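Local coordinates for protein Esterase/lipase (PDB 4N5H) that probably hydrolyses carboxylic esters as an alpha/beta-hydrolase-fold esterase and may also transfer acyl groups, at residues H36-Y41 against P131-D136; E40-Q45 against Q50-L55; F235-G240 against Q250-V255. The protein carries 1 engineered substitution. All coordinates share one frame; numbering follows the deposited sequence.

Contact 1: residues H36-Y41 against P131-D136; sequences HWETEY and PQRGFD
R133 reaches across to Y41 and E38, tying the loop that follows helix 112-129 to the edge strand 35-42. Outward from CB, the chain of R133 first meets polar atoms at CD, which lies 3.9 Å from Y41 OH and 4.1 Å from E38 OE1. The chain then bends (chi3 67°), turning the guanidinium so that its three nitrogens serve different partners. NE goes back to the carbonyl of F129, at the end of the helix. R133 NH1 donates to Y41 OH at 3.0 Å, with an N-H...O angle of 145°; the hydroxyl sits in the guanidinium plane, while the ring itself stands nearly perpendicular to it, at 84°. R133 NH2 holds Q132 OE1 at 3.0 Å and also forms a salt bridge with E289 of the second subunit. Y41 OH in turn donates a hydrogen bond to E38 OE1, 2.7 Å away, meeting it from above the carboxylate plane; Y57 shares that oxygen. A water donates both to E38 OE2 (2.7 Å) and to R133 O, a second bridge between the segments. The opposite charges of E38 and R133 are not paired directly: their charged atoms do not touch. The tyrosine hydroxyl stands between them as acceptor from one and donor to the other, which would probably polarise it and fix its orientation in this buried site beside the subunit interface.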
loop_
_atom_site.group_PDB
_atom_site.type_symbol
_atom_site.label_atom_id
_atom_site.label_comp_id
_atom_site.label_asym_id
_atom_site.label_seq_id
_atom_site.Cartn_x
_atom_site.Cartn_y
_atom_site.Cartn_z
ATOM N N HIS A 36 -16.846 -2.281 -8.314
ATOM C CA HIS A 36 -16.969 -1.065 -7.492
ATOM C C HIS A 36 -17.643 -1.462 -6.164
ATOM O O HIS A 36 -18.495 -2.293 -6.125
ATOM C CB HIS A 36 -17.866 -0.032 -8.150
ATOM C CG HIS A 36 -17.297 0.572 -9.399
ATOM N ND1 HIS A 36 -18.056 1.284 -10.298
ATOM C CD2 HIS A 36 -16.048 0.575 -9.868
ATOM C CE1 HIS A 36 -17.287 1.680 -11.299
ATOM N NE2 HIS A 36 -16.062 1.264 -11.059
ATOM N N TRP A 37 -17.250 -0.784 -5.110
ATOM C CA TRP A 37 -17.892 -0.999 -3.811
ATOM C C TRP A 37 -18.273 0.384 -3.188
ATOM O O TRP A 37 -17.588 1.399 -3.433
ATOM C CB TRP A 37 -17.136 -1.893 -2.811
ATOM C CG TRP A 37 -15.859 -1.436 -2.063
ATOM C CD1 TRP A 37 -15.019 -0.434 -2.367
ATOM C CD2 TRP A 37 -15.252 -2.122 -0.915
ATOM N NE1 TRP A 37 -13.965 -0.417 -1.534
ATOM C CE2 TRP A 37 -14.056 -1.447 -0.623
ATOM C CE3 TRP A 37 -15.601 -3.244 -0.135
ATOM C CZ2 TRP A 37 -13.167 -1.893 0.412
ATOM C CZ3 TRP A 37 -14.786 -3.600 0.988
ATOM C CH2 TRP A 37 -13.587 -2.941 1.223
ATOM N N GLU A 38 -19.288 0.329 -2.308
ATOM C CA GLU A 38 -19.759 1.428 -1.534
ATOM C C GLU A 38 -19.733 0.907 -0.084
ATOM O O GLU A 38 -20.365 -0.079 0.215
ATOM C CB GLU A 38 -21.206 1.743 -1.945
ATOM C CG GLU A 38 -21.363 2.255 -3.374
ATOM C CD GLU A 38 -22.786 2.193 -3.917
ATOM O OE1 GLU A 38 -23.710 1.745 -3.201
ATOM O OE2 GLU A 38 -22.996 2.447 -5.160
ATOM N N THR A 39 -19.030 1.617 0.763
ATOM C CA THR A 39 -18.702 1.047 2.060
ATOM C C THR A 39 -19.352 1.764 3.235
ATOM O O THR A 39 -19.665 2.976 3.147
ATOM C CB THR A 39 -17.172 1.003 2.276
ATOM O OG1 THR A 39 -16.612 2.299 2.128
ATOM C CG2 THR A 39 -16.532 0.058 1.305
ATOM N N GLU A 40 -19.422 1.028 4.355
ATOM C CA GLU A 40 -19.701 1.655 5.650
ATOM C C GLU A 40 -21.051 2.370 5.741
ATOM O O GLU A 40 -21.236 3.435 6.321
ATOM C CB GLU A 40 -18.507 2.623 5.996
ATOM C CG GLU A 40 -18.456 2.926 7.513
ATOM C CD GLU A 40 -17.462 4.055 7.806
ATOM O OE1 GLU A 40 -17.165 4.936 6.929
ATOM O OE2 GLU A 40 -17.053 4.185 9.005
ATOM N N TYR A 41 -22.086 1.768 5.165
ATOM C CA TYR A 41 -23.375 2.287 5.391
ATOM C C TYR A 41 -23.912 1.838 6.756
ATOM O O TYR A 41 -23.978 0.623 7.050
ATOM C CB TYR A 41 -24.327 1.702 4.374
ATOM C CG TYR A 41 -24.289 2.129 2.945
ATOM C CD1 TYR A 41 -23.629 1.361 1.950
ATOM C CD2 TYR A 41 -24.936 3.267 2.538
ATOM C CE1 TYR A 41 -23.676 1.708 0.625
ATOM C CE2 TYR A 41 -24.969 3.618 1.201
ATOM C CZ TYR A 41 -24.383 2.797 0.268
ATOM O OH TYR A 41 -24.524 3.167 -1.083
ATOM N N PRO A 131 -33.139 -1.309 -4.036
ATOM C CA PRO A 131 -33.569 -1.152 -5.465
ATOM C C PRO A 131 -33.190 0.125 -6.149
ATOM O O PRO A 131 -32.865 0.111 -7.339
ATOM C CB PRO A 131 -35.081 -1.331 -5.377
ATOM C CG PRO A 131 -35.261 -2.268 -4.252
ATOM C CD PRO A 131 -34.220 -1.803 -3.200
ATOM N N GLN A 132 -33.219 1.233 -5.432
ATOM C CA GLN A 132 -32.841 2.521 -6.023
ATOM C C GLN A 132 -31.402 2.569 -6.484
ATOM O O GLN A 132 -31.068 3.448 -7.260
ATOM C CB GLN A 132 -33.170 3.624 -5.093
ATOM C CG GLN A 132 -32.286 3.816 -4.032
ATOM C CD GLN A 132 -32.870 4.772 -2.905
ATOM O OE1 GLN A 132 -32.558 4.550 -1.792
ATOM N NE2 GLN A 132 -33.674 5.811 -3.236
ATOM N N ARG A 133 -30.536 1.648 -5.969
ATOM C CA ARG A 133 -29.128 1.650 -6.344
ATOM C C ARG A 133 -28.667 0.383 -7.017
ATOM O O ARG A 133 -27.460 0.120 -7.169
ATOM C CB ARG A 133 -28.277 2.011 -5.105
ATOM C CG ARG A 133 -28.192 0.958 -4.073
ATOM C CD ARG A 133 -27.731 1.537 -2.679
ATOM N NE ARG A 133 -28.758 2.418 -2.134
ATOM C CZ ARG A 133 -28.595 3.611 -1.633
ATOM N NH1 ARG A 133 -27.361 4.118 -1.404
ATOM N NH2 ARG A 133 -29.658 4.279 -1.323
ATOM N N GLY A 134 -29.609 -0.413 -7.558
ATOM C CA GLY A 134 -29.229 -1.560 -8.348
ATOM C C GLY A 134 -29.578 -2.928 -7.931
ATOM O O GLY A 134 -29.323 -3.903 -8.680
ATOM N N PHE A 135 -30.208 -3.077 -6.780
ATOM C CA PHE A 135 -30.544 -4.405 -6.322
ATOM C C PHE A 135 -31.932 -4.855 -6.813
ATOM O O PHE A 135 -32.965 -4.220 -6.482
ATOM C CB PHE A 135 -30.555 -4.467 -4.777
ATOM C CG PHE A 135 -29.176 -4.439 -4.180
ATOM C CD1 PHE A 135 -28.394 -3.272 -4.204
ATOM C CD2 PHE A 135 -28.573 -5.616 -3.699
ATOM C CE1 PHE A 135 -27.080 -3.269 -3.753
ATOM C CE2 PHE A 135 -27.257 -5.643 -3.313
ATOM C CZ PHE A 135 -26.514 -4.471 -3.316
ATOM N N ASP A 136 -31.929 -6.015 -7.487
ATOM C CA ASP A 136 -33.161 -6.694 -7.821
ATOM C C ASP A 136 -33.531 -7.596 -6.719
ATOM O O ASP A 136 -32.856 -8.648 -6.519
ATOM C CB ASP A 136 -32.960 -7.438 -9.145
ATOM C CG ASP A 136 -34.091 -8.410 -9.466
ATOM O OD1 ASP A 136 -35.162 -8.382 -8.812
ATOM O OD2 ASP A 136 -33.798 -9.220 -10.346
HETATM O O HOH W 1 -25.063 1.831 -6.800
#

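Contact 2: residues E40-Q45 against Q50-L55; sequences EYRYEQ and QQTLNL
Y41 and L53 form an antiparallel hydrogen-bonded pair, Y41 N to L53 O at 3.0 Å and L53 N to Y41 O at 2.9 Å, with E40 doubled up beside Y41 against L53 as a G1 beta bulge. The bulge turns E40 N onto the side chain of N54, whose OD1 accepts it at 3.2 Å nearly end-on to the C=O bond. Beyond the R42-T52 pair, Y43 N reaches Q51 O, the carbonyl of the residue at the centre of an inverse gamma turn. Y41 and Y43 flank L53: CD1 of the leucine meets the Y41 ring, CD2 the Y43 ring. Y41 also presses CE1 on L55 CD1 (3.4 Å), the two side chains crossing at about a right angle. Y43 is folded back by its first torsion (chi1 54°), which lays one ring face on the Q51 backbone, Q51 C being 3.3 Å from CE2, while Q51 CB makes an off-centre CH-pi contact. Its hydroxyl continues to the carbonyl of G103. An alanine in place of Y43 would probably open a gap over the Q51 turn, leaving L53 CD2 without its aromatic neighbour and the G103 carbonyl without this donor. Near the turn a water joins E44 OE1 and Q51 NE2, 2.9 Å from each; Q51 OE1 is hydrogen-bonded to S46 OG and its NE2 to D118 OD1. The hairpin of strands 35-42 and 52-58 closes with polar groups at its turn and an apolar layer: Y43 packs on helix 112-129, L53 touches the adjacent strand 98-102 and the Y41 ring stacks on W287 of the second subunit.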
loop_
_atom_site.group_PDB
_atom_site.type_symbol
_atom_site.label_atom_id
_atom_site.label_comp_id
_atom_site.label_asym_id
_atom_site.label_seq_id
_atom_site.Cartn_x
_atom_site.Cartn_y
_atom_site.Cartn_z
ATOM N N GLU A 40 -19.422 1.028 4.355
ATOM C CA GLU A 40 -19.701 1.655 5.650
ATOM C C GLU A 40 -21.051 2.370 5.741
ATOM O O GLU A 40 -21.236 3.435 6.321
ATOM C CB GLU A 40 -18.507 2.623 5.996
ATOM C CG GLU A 40 -18.456 2.926 7.513
ATOM C CD GLU A 40 -17.462 4.055 7.806
ATOM O OE1 GLU A 40 -17.165 4.936 6.929
ATOM O OE2 GLU A 40 -17.053 4.185 9.005
ATOM N N TYR A 41 -22.086 1.768 5.165
ATOM C CA TYR A 41 -23.375 2.287 5.391
ATOM C C TYR A 41 -23.912 1.838 6.756
ATOM O O TYR A 41 -23.978 0.623 7.050
ATOM C CB TYR A 41 -24.327 1.702 4.374
ATOM C CG TYR A 41 -24.289 2.129 2.945
ATOM C CD1 TYR A 41 -23.629 1.361 1.950
ATOM C CD2 TYR A 41 -24.936 3.267 2.538
ATOM C CE1 TYR A 41 -23.676 1.708 0.625
ATOM C CE2 TYR A 41 -24.969 3.618 1.201
ATOM C CZ TYR A 41 -24.383 2.797 0.268
ATOM O OH TYR A 41 -24.524 3.167 -1.083
ATOM N N ARG A 42 -24.387 2.800 7.565
ATOM C CA ARG A 42 -25.076 2.374 8.766
ATOM C C ARG A 42 -26.425 1.810 8.363
ATOM O O ARG A 42 -27.178 2.434 7.628
ATOM C CB ARG A 42 -25.324 3.604 9.661
ATOM C CG ARG A 42 -24.122 4.144 10.374
ATOM C CD ARG A 42 -24.499 5.418 11.111
ATOM N NE ARG A 42 -23.342 5.915 11.793
ATOM C CZ ARG A 42 -23.384 6.920 12.674
ATOM N NH1 ARG A 42 -24.546 7.427 13.039
ATOM N NH2 ARG A 42 -22.243 7.273 13.293
ATOM N N TYR A 43 -26.811 0.686 8.943
ATOM C CA TYR A 43 -28.135 0.167 8.657
ATOM C C TYR A 43 -29.213 0.413 9.773
ATOM O O TYR A 43 -30.359 0.011 9.597
ATOM C CB TYR A 43 -28.110 -1.339 8.233
ATOM C CG TYR A 43 -27.445 -2.314 9.132
ATOM C CD1 TYR A 43 -28.035 -2.634 10.342
ATOM C CD2 TYR A 43 -26.197 -2.918 8.830
ATOM C CE1 TYR A 43 -27.508 -3.593 11.140
ATOM C CE2 TYR A 43 -25.651 -3.854 9.673
ATOM C CZ TYR A 43 -26.282 -4.186 10.812
ATOM O OH TYR A 43 -25.675 -5.127 11.695
ATOM N N GLU A 44 -28.772 1.068 10.824
ATOM C CA GLU A 44 -29.677 1.618 11.783
ATOM C C GLU A 44 -29.122 2.895 12.390
ATOM O O GLU A 44 -28.003 3.273 12.124
ATOM C CB GLU A 44 -30.105 0.518 12.746
ATOM C CG GLU A 44 -29.039 -0.005 13.531
ATOM C CD GLU A 44 -29.462 -1.312 14.338
ATOM O OE1 GLU A 44 -29.767 -1.133 15.542
ATOM O OE2 GLU A 44 -29.542 -2.457 13.880
ATOM N N GLN A 45 -29.885 3.509 13.282
ATOM C CA GLN A 45 -29.400 4.746 13.904
ATOM C C GLN A 45 -28.435 4.435 15.020
ATOM O O GLN A 45 -28.823 4.470 16.209
ATOM C CB GLN A 45 -30.548 5.648 14.385
ATOM C CG GLN A 45 -31.523 6.056 13.298
ATOM C CD GLN A 45 -32.562 7.034 13.846
ATOM O OE1 GLN A 45 -33.262 6.742 14.809
ATOM N NE2 GLN A 45 -32.631 8.194 13.268
ATOM N N GLN A 50 -19.969 -2.194 13.986
ATOM C CA GLN A 50 -20.463 -3.468 13.424
ATOM C C GLN A 50 -21.797 -3.362 12.792
ATOM O O GLN A 50 -22.160 -4.286 12.015
ATOM C CB GLN A 50 -20.506 -4.611 14.439
ATOM C CG GLN A 50 -19.140 -5.043 14.915
ATOM C CD GLN A 50 -18.459 -5.994 13.909
ATOM O OE1 GLN A 50 -18.851 -6.068 12.734
ATOM N NE2 GLN A 50 -17.411 -6.586 14.323
ATOM N N GLN A 51 -22.604 -2.375 13.075
ATOM C CA GLN A 51 -23.972 -2.267 12.478
ATOM C C GLN A 51 -23.913 -1.444 11.155
ATOM O O GLN A 51 -24.635 -0.439 10.956
ATOM C CB GLN A 51 -24.971 -1.745 13.491
ATOM C CG GLN A 51 -25.129 -2.738 14.681
ATOM C CD GLN A 51 -26.030 -2.215 15.790
ATOM O OE1 GLN A 51 -25.900 -1.046 16.174
ATOM N NE2 GLN A 51 -27.030 -2.999 16.201
ATOM N N THR A 52 -23.019 -1.903 10.340
ATOM C CA THR A 52 -22.742 -1.308 9.044
ATOM C C THR A 52 -22.655 -2.397 7.975
ATOM O O THR A 52 -22.508 -3.572 8.272
ATOM C CB THR A 52 -21.401 -0.486 9.037
ATOM O OG1 THR A 52 -20.341 -1.350 9.440
ATOM C CG2 THR A 52 -21.524 0.728 9.936
ATOM N N LEU A 53 -22.737 -1.980 6.738
ATOM C CA LEU A 53 -22.702 -2.942 5.572
ATOM C C LEU A 53 -21.927 -2.336 4.415
ATOM O O LEU A 53 -21.765 -1.102 4.328
ATOM C CB LEU A 53 -24.100 -3.484 5.189
ATOM C CG LEU A 53 -25.118 -2.425 4.821
ATOM C CD1 LEU A 53 -24.967 -1.966 3.356
ATOM C CD2 LEU A 53 -26.524 -2.953 4.899
ATOM N N ASN A 54 -21.506 -3.244 3.492
ATOM C CA ASN A 54 -20.902 -2.865 2.242
ATOM C C ASN A 54 -21.796 -3.377 1.122
ATOM O O ASN A 54 -22.433 -4.459 1.245
ATOM C CB ASN A 54 -19.517 -3.506 2.003
ATOM C CG ASN A 54 -18.448 -3.018 2.987
ATOM O OD1 ASN A 54 -18.492 -1.968 3.545
ATOM N ND2 ASN A 54 -17.496 -3.860 3.182
ATOM N N LEU A 55 -21.741 -2.635 0.028
ATOM C CA LEU A 55 -22.376 -3.015 -1.254
ATOM C C LEU A 55 -21.317 -3.118 -2.336
ATOM O O LEU A 55 -20.419 -2.276 -2.490
ATOM C CB LEU A 55 -23.437 -2.021 -1.690
ATOM C CG LEU A 55 -24.497 -1.663 -0.608
ATOM C CD1 LEU A 55 -25.471 -0.644 -1.102
ATOM C CD2 LEU A 55 -25.232 -2.913 -0.140
HETATM O O HOH W 2 -26.011 1.420 12.324
HETATM O O HOH W 3 -29.187 -2.395 18.086
#

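Contact 3: residues F235-G240 against Q250-V255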
loop_
_atom_site.group_PDB
_atom_site.type_symbol
_atom_site.label_atom_id
_atom_site.label_comp_id
_atom_site.label_asym_id
_atom_site.label_seq_id
_atom_site.Cartn_x
_atom_site.Cartn_y
_atom_site.Cartn_z
ATOM N N PHE A 235 -32.182 -25.004 -0.706
ATOM C CA PHE A 235 -30.854 -24.865 -0.116
ATOM C C PHE A 235 -29.819 -25.444 -1.040
ATOM O O PHE A 235 -30.081 -26.327 -1.904
ATOM C CB PHE A 235 -30.720 -25.530 1.205
ATOM C CG PHE A 235 -31.397 -24.757 2.342
ATOM C CD1 PHE A 235 -32.774 -24.677 2.448
ATOM C CD2 PHE A 235 -30.643 -24.083 3.315
ATOM C CE1 PHE A 235 -33.375 -23.956 3.487
ATOM C CE2 PHE A 235 -31.263 -23.429 4.334
ATOM C CZ PHE A 235 -32.607 -23.308 4.421
ATOM N N MET A 236 -28.578 -24.943 -0.888
ATOM C CA MET A 236 -27.417 -25.578 -1.562
ATOM C C MET A 236 -26.311 -25.729 -0.536
ATOM O O MET A 236 -25.944 -24.713 0.155
ATOM C CB MET A 236 -26.946 -24.747 -2.726
ATOM C CG MET A 236 -25.771 -25.333 -3.469
ATOM S SD MET A 236 -25.245 -24.296 -4.825
ATOM C CE MET A 236 -23.874 -25.289 -5.467
ATOM N N LEU A 237 -25.811 -26.928 -0.355
ATOM C CA LEU A 237 -24.840 -27.202 0.665
ATOM C C LEU A 237 -23.501 -27.440 -0.021
ATOM O O LEU A 237 -23.385 -28.336 -0.852
ATOM C CB LEU A 237 -25.202 -28.418 1.509
ATOM C CG LEU A 237 -24.203 -28.886 2.518
ATOM C CD1 LEU A 237 -23.945 -27.757 3.539
ATOM C CD2 LEU A 237 -24.732 -30.160 3.220
ATOM N N ILE A 238 -22.541 -26.598 0.346
ATOM C CA ILE A 238 -21.180 -26.549 -0.203
ATOM C C ILE A 238 -20.182 -26.876 0.849
ATOM O O ILE A 238 -20.231 -26.355 1.962
ATOM C CB ILE A 238 -20.928 -25.153 -0.781
ATOM C CG1 ILE A 238 -21.873 -24.867 -1.931
ATOM C CG2 ILE A 238 -19.478 -24.949 -1.180
ATOM C CD1 ILE A 238 -21.978 -23.394 -2.320
ATOM N N GLY A 239 -19.184 -27.702 0.490
ATOM C CA GLY A 239 -18.138 -28.057 1.444
ATOM C C GLY A 239 -17.378 -29.245 0.929
ATOM O O GLY A 239 -17.120 -29.346 -0.300
ATOM N N GLY A 240 -16.975 -30.126 1.838
ATOM C CA GLY A 240 -16.260 -31.302 1.388
ATOM C C GLY A 240 -15.653 -32.082 2.490
ATOM O O GLY A 240 -15.593 -31.659 3.649
ATOM N N GLN A 250 -22.545 -33.351 7.265
ATOM C CA GLN A 250 -23.216 -34.676 7.327
ATOM C C GLN A 250 -24.477 -34.604 8.212
ATOM O O GLN A 250 -25.511 -35.134 7.833
ATOM C CB GLN A 250 -22.304 -35.763 7.876
ATOM C CG GLN A 250 -21.109 -35.994 6.952
ATOM C CD GLN A 250 -20.249 -37.153 7.429
ATOM O OE1 GLN A 250 -19.586 -37.096 8.456
ATOM N NE2 GLN A 250 -20.222 -38.171 6.629
ATOM N N ALA A 251 -24.379 -33.968 9.336
ATOM C CA ALA A 251 -25.526 -33.808 10.255
ATOM C C ALA A 251 -26.618 -33.024 9.593
ATOM O O ALA A 251 -27.820 -33.386 9.675
ATOM C CB ALA A 251 -25.121 -33.137 11.549
ATOM N N LEU A 252 -26.271 -31.908 8.927
ATOM C CA LEU A 252 -27.278 -31.145 8.220
ATOM C C LEU A 252 -28.000 -31.872 7.117
ATOM O O LEU A 252 -29.209 -31.712 6.914
ATOM C CB LEU A 252 -26.658 -29.874 7.586
ATOM C CG LEU A 252 -27.659 -28.926 7.011
ATOM C CD1 LEU A 252 -28.734 -28.515 8.018
ATOM C CD2 LEU A 252 -26.874 -27.632 6.629
ATOM N N LEU A 253 -27.293 -32.735 6.375
ATOM C CA LEU A 253 -27.987 -33.459 5.362
ATOM C C LEU A 253 -29.141 -34.367 5.972
ATOM O O LEU A 253 -30.192 -34.506 5.399
ATOM C CB LEU A 253 -27.030 -34.334 4.587
ATOM C CG LEU A 253 -26.061 -33.643 3.633
ATOM C CD1 LEU A 253 -25.037 -34.690 3.187
ATOM C CD2 LEU A 253 -26.825 -33.056 2.505
ATOM N N LYS A 254 -28.844 -34.984 7.071
ATOM C CA LYS A 254 -29.828 -35.794 7.738
ATOM C C LYS A 254 -31.029 -34.961 8.163
ATOM O O LYS A 254 -32.160 -35.392 8.073
ATOM C CB LYS A 254 -29.224 -36.515 8.953
ATOM C CG LYS A 254 -28.284 -37.616 8.542
ATOM C CD LYS A 254 -27.549 -38.125 9.774
ATOM C CE LYS A 254 -26.639 -39.240 9.337
ATOM N NZ LYS A 254 -25.528 -39.234 10.307
ATOM N N VAL A 255 -30.782 -33.760 8.687
ATOM C CA VAL A 255 -31.902 -32.809 8.991
ATOM C C VAL A 255 -32.689 -32.414 7.772
ATOM O O VAL A 255 -33.954 -32.404 7.784
ATOM C CB VAL A 255 -31.414 -31.529 9.697
ATOM C CG1 VAL A 255 -32.585 -30.588 9.927
ATOM C CG2 VAL A 255 -30.658 -31.898 10.951
#
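L237 meets L253 methyl to methyl: CD2 of the strand leucine lies 3.6 Å from CD2 of the helix leucine and 3.8 Å from its CG, the two side chains crossing at a slant. The other branch of L237 turns to the preceding helix residue, where L237 CD1 lies 4.3 Å from L252 CD2, a looser approach. L237 therefore spreads its two methyls over two successive helix residues. Its CG stands opposite the backbone N (chi1 174°), which carries the fork straight out from the strand. L253 comes at the contact from the flank, with CG set beside its own backbone N (chi1 -72°), and CD2 swings back to the strand; L252 points at it more directly. No hydrogen bond crosses here, and the backbones stay well apart, 8.4 Å between L237 CA and L253 CA. This is the packing of a beta-alpha-beta crossover: strand 235-240, helix 246-258, then strand 263-268 parallel to the first, in the central sheet of the alpha/beta-hydrolase fold. The return strand supplies the next shell, with Y263 and T265 against L253. On the neighbouring strand 179-183, L182 touches L252, and P185 in the loop beyond it packs on both L252 and L237. F235, on the same side of the strand as L237, sets its ring against F256 one turn or so further along the helix. M236 and I238 point to the other face of the sheet, where helix 288-311 lies. Past G240 the chain runs to D243, which by its geometry with S146 and H278 is probably the acid of a Ser-His-Asp triad; L237 sits near these residues without touching them.

Contacts 1 and 2 are neighbours, their centres 11 Å apart; they share E40 and Y41 on strand 35-42 and join directly where E38 N meets L55 O at 2.8 Å, a probable hydrogen bond. Contact 3 lies across the centre of the chain, with its centre about 31 Å from that of contact 1 and 30 Å from that of contact 2. One mixed sheet links all three: the antiparallel strands 35-42 and 52-58 lie toward one end, the parallel strands 235-240 and 263-268 toward the other. Contact 3 also comes last along the chain. Of the three, only contacts 1 and 2 lie at a subunit interface, while contact 3 is packing within one chain.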